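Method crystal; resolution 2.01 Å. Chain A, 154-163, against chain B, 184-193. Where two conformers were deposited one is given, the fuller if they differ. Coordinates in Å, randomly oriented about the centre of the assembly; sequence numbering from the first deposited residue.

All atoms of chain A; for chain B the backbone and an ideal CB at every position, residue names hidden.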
# COMPACT_ATOMS: atom_id res chain seq x y z
N THR A 154 -20.31 -8.02 -3.75
CA THR A 154 -19.53 -6.92 -4.30
C THR A 154 -19.00 -6.02 -3.20
O THR A 154 -17.80 -5.78 -3.14
CB THR A 154 -20.36 -6.11 -5.30
OG1 THR A 154 -20.81 -6.98 -6.34
CG2 THR A 154 -19.51 -5.01 -5.94
N LEU A 155 -19.90 -5.54 -2.35
CA LEU A 155 -19.54 -4.66 -1.27
C LEU A 155 -18.80 -5.38 -0.16
O LEU A 155 -17.97 -4.77 0.49
CB LEU A 155 -20.78 -3.91 -0.75
CG LEU A 155 -21.52 -2.95 -1.72
CD1 LEU A 155 -22.55 -2.08 -0.99
CD2 LEU A 155 -20.49 -2.04 -2.40
N ALA A 156 -19.08 -6.67 0.06
CA ALA A 156 -18.24 -7.47 0.99
C ALA A 156 -16.74 -7.48 0.60
O ALA A 156 -15.87 -7.32 1.47
CB ALA A 156 -18.79 -8.89 1.15
N HIS A 157 -16.46 -7.67 -0.69
CA HIS A 157 -15.10 -7.55 -1.21
C HIS A 157 -14.52 -6.12 -1.05
O HIS A 157 -13.40 -5.98 -0.59
CB HIS A 157 -15.03 -8.05 -2.65
CG HIS A 157 -13.71 -7.84 -3.31
ND1 HIS A 157 -12.58 -8.55 -2.96
CD2 HIS A 157 -13.34 -7.01 -4.31
CE1 HIS A 157 -11.57 -8.16 -3.73
NE2 HIS A 157 -12.01 -7.21 -4.54
N VAL A 158 -15.26 -5.09 -1.44
CA VAL A 158 -14.87 -3.69 -1.14
C VAL A 158 -14.55 -3.50 0.34
O VAL A 158 -13.49 -2.98 0.65
CB VAL A 158 -15.93 -2.63 -1.60
CG1 VAL A 158 -15.48 -1.25 -1.22
CG2 VAL A 158 -16.10 -2.70 -3.12
N ASP A 159 -15.41 -3.95 1.26
CA ASP A 159 -15.16 -3.64 2.67
C ASP A 159 -13.89 -4.35 3.16
O ASP A 159 -13.10 -3.78 3.94
CB ASP A 159 -16.37 -4.03 3.56
CG ASP A 159 -17.63 -3.21 3.24
OD1 ASP A 159 -17.51 -2.12 2.65
OD2 ASP A 159 -18.76 -3.64 3.57
N THR A 160 -13.73 -5.61 2.76
CA THR A 160 -12.55 -6.38 3.08
C THR A 160 -11.24 -5.75 2.57
O THR A 160 -10.26 -5.68 3.30
CB THR A 160 -12.71 -7.84 2.59
OG1 THR A 160 -13.95 -8.35 3.11
CG2 THR A 160 -11.56 -8.69 3.07
N MSE A 161 -11.24 -5.30 1.32
CA MSE A 161 -10.03 -4.73 0.74
C MSE A 161 -9.74 -3.33 1.33
O MSE A 161 -8.60 -2.93 1.41
CB MSE A 161 -10.15 -4.68 -0.81
CG MSE A 161 -10.29 -6.04 -1.48
SE MSE A 161 -9.01 -7.34 -0.79
CE MSE A 161 -7.50 -6.59 -1.72
N LEU A 162 -10.77 -2.61 1.78
CA LEU A 162 -10.53 -1.33 2.45
C LEU A 162 -9.86 -1.57 3.80
O LEU A 162 -8.89 -0.91 4.15
CB LEU A 162 -11.81 -0.55 2.63
CG LEU A 162 -12.36 0.05 1.32
CD1 LEU A 162 -13.81 0.53 1.46
CD2 LEU A 162 -11.42 1.20 0.72
N PHE A 163 -10.36 -2.59 4.50
CA PHE A 163 -9.69 -3.05 5.68
C PHE A 163 -8.22 -3.44 5.44
O PHE A 163 -7.36 -2.99 6.19
CB PHE A 163 -10.43 -4.21 6.33
CG PHE A 163 -9.60 -4.84 7.40
CD1 PHE A 163 -9.49 -4.21 8.65
CD2 PHE A 163 -8.83 -5.95 7.13
CE1 PHE A 163 -8.65 -4.74 9.63
CE2 PHE A 163 -7.98 -6.46 8.11
CZ PHE A 163 -7.91 -5.85 9.34
N UNK B 184 -18.96 6.23 -5.32
CA UNK B 184 -19.48 5.15 -4.45
C UNK B 184 -18.39 4.61 -3.51
O UNK B 184 -18.62 4.41 -2.31
CB UNK B 184 -20.04 4.01 -5.30
N UNK B 185 -17.18 4.40 -4.03
CA UNK B 185 -16.11 3.86 -3.18
C UNK B 185 -15.77 4.88 -2.06
O UNK B 185 -15.54 4.50 -0.89
CB UNK B 185 -14.87 3.54 -4.02
N UNK B 186 -15.73 6.16 -2.43
CA UNK B 186 -15.40 7.24 -1.51
C UNK B 186 -16.43 7.32 -0.40
O UNK B 186 -16.05 7.39 0.78
CB UNK B 186 -15.31 8.58 -2.25
N UNK B 187 -17.72 7.32 -0.77
CA UNK B 187 -18.84 7.34 0.21
C UNK B 187 -18.79 6.19 1.18
O UNK B 187 -18.99 6.38 2.39
CB UNK B 187 -20.19 7.31 -0.52
N UNK B 188 -18.54 5.00 0.63
CA UNK B 188 -18.35 3.78 1.42
C UNK B 188 -17.16 3.90 2.39
O UNK B 188 -17.30 3.56 3.56
CB UNK B 188 -18.14 2.59 0.49
N UNK B 189 -15.99 4.27 1.87
CA UNK B 189 -14.78 4.51 2.67
C UNK B 189 -15.03 5.46 3.87
O UNK B 189 -14.67 5.18 5.02
CB UNK B 189 -13.69 5.09 1.77
N UNK B 190 -15.68 6.57 3.59
CA UNK B 190 -16.05 7.51 4.65
C UNK B 190 -17.08 6.98 5.65
O UNK B 190 -16.90 7.17 6.86
CB UNK B 190 -16.60 8.79 4.01
N UNK B 191 -18.16 6.37 5.16
CA UNK B 191 -19.16 5.76 6.08
C UNK B 191 -18.45 4.74 7.03
O UNK B 191 -18.67 4.73 8.24
CB UNK B 191 -20.27 5.07 5.28
N UNK B 192 -17.62 3.86 6.45
CA UNK B 192 -16.92 2.84 7.23
C UNK B 192 -15.98 3.49 8.25
O UNK B 192 -16.03 3.16 9.46
CB UNK B 192 -16.14 1.91 6.31
N UNK B 193 -15.11 4.38 7.77
CA UNK B 193 -14.08 5.01 8.63
C UNK B 193 -14.73 5.85 9.75
O UNK B 193 -14.35 5.72 10.89
CB UNK B 193 -13.15 5.89 7.79

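The two stretches are both helical; their axes approach to 10.9 Å and cross at -62°, so only part of each helix can meet the other. On chain A the facing side is formed by L155(A), V158(A), D159(A) and L162(A): three apolar side chains and one carboxylate.

Position 184 has nothing of chain A within 5.5 Å of its ideal CB, and its phi/psi of -57°/-43° is ordinary helix and asks for no special residue. Many side chains would suit it; the deposited one is A184(B), which makes no contact.

At 185 the CA-to-CB bond points sideways and the ideal CB is still beyond 5.5 Å from chain A. A short side chain would fall short, whereas a longer apolar one could bend toward the methyl groups of V158(A) and L162(A). L185(B) does this: with chi1 t and chi2 p, its CD1 lies 3.6 Å from V158(A) CG1 and 4.1 Å from L162(A) CD1.

Positions 186 and 187 are out of reach of chain A, which therefore sets no preference at either; they are A186(B) and E187(B).

Position 188 is the most informative. Its CA-to-CB bond points toward chain A, and the ideal CB lies 4.9 Å from L162(A) CD1, 5.0 Å from V158(A) CG1 and 5.2 Å from D159(A) OD1. A moderate apolar side chain could pack on the two methyl groups, but the carboxylate of D159(A) favours a donor, best of all a positively charged one; lysine or arginine would serve. The residue is R188(B). Its CG rests 4.3 Å from both V158(A) CG1 and L162(A) CD1, while the guanidinium meets the acid in a two-pronged salt bridge: NE donates to D159(A) OD1 and NH2 to D159(A) OD2, each at 2.8 Å and nearly straight, with angles of 174° and 166°. The acid thus sits at the guanidinium edge, near its plane, leaving a face free for L155(A), whose CD1 is 3.6 Å from R188(B) NH1.

At 189 the bond points sideways, with the ideal CB 4.6 Å from L162(A) CD1. That proximity suits a small or medium side chain, such as alanine, serine, threonine or valine. T189(B) places OG1 3.5 Å from L162(A) CD2, a simple contact; the hydroxyl donates instead to its own helix, OG1 to L185(B) O at 2.7 Å.

Positions 190 and 191 again lie out of reach and are left undetermined by chain A; they hold V190(B) and Q191(B).

At 192 the CA-to-CB bond turns toward chain A once more, but the ideal CB has no neighbour within 5.5 Å. The gap calls for length, and L162(A) makes leucine, isoleucine or methionine plausible. L192(B), in the conformer given, is m,t and brings CD1 to 3.5 Å from L162(A) CD1 and 3.4 Å from D159(A) OD1, beside the salt bridge.

Position 193 is out of reach, and F193(B) makes no contact with chain A.

Chain B (184-193) ALAERTVQLF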
# COMPACT_ATOMS: atom_id res chain seq x y z
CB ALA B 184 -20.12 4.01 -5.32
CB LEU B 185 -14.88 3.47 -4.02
CG LEU B 185 -13.66 3.02 -3.22
CD1 LEU B 185 -14.00 1.74 -2.45
CD2 LEU B 185 -12.44 2.75 -4.15
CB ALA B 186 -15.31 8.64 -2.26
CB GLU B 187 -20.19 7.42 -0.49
CG GLU B 187 -20.30 8.76 -1.23
CD GLU B 187 -21.56 8.99 -2.02
OE1 GLU B 187 -22.19 7.99 -2.46
OE2 GLU B 187 -21.91 10.19 -2.24
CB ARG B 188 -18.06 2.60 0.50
CG ARG B 188 -18.06 1.21 1.25
CD ARG B 188 -19.47 0.88 1.63
NE ARG B 188 -19.66 -0.50 2.07
CZ ARG B 188 -20.86 -1.03 2.26
NH1 ARG B 188 -21.94 -0.30 2.04
NH2 ARG B 188 -20.99 -2.27 2.69
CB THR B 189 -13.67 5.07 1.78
OG1 THR B 189 -13.41 4.12 0.74
CG2 THR B 189 -12.38 5.36 2.58
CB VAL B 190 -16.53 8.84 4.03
CG1 VAL B 190 -17.06 9.80 5.11
CG2 VAL B 190 -15.37 9.50 3.29
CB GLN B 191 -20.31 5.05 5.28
CG GLN B 191 -21.24 6.04 4.48
CD GLN B 191 -22.02 5.36 3.29
OE1 GLN B 191 -22.04 4.10 3.14
NE2 GLN B 191 -22.65 6.20 2.42
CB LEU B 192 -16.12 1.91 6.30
CG LEU B 192 -16.85 0.90 5.41
CD1 LEU B 192 -15.93 0.46 4.25
CD2 LEU B 192 -17.25 -0.34 6.22
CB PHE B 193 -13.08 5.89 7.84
CG PHE B 193 -11.93 6.40 8.71
CD1 PHE B 193 -10.93 5.53 9.12
CD2 PHE B 193 -11.91 7.71 9.17
CE1 PHE B 193 -9.88 5.97 9.96
CE2 PHE B 193 -10.87 8.14 10.01
CZ PHE B 193 -9.87 7.26 10.39
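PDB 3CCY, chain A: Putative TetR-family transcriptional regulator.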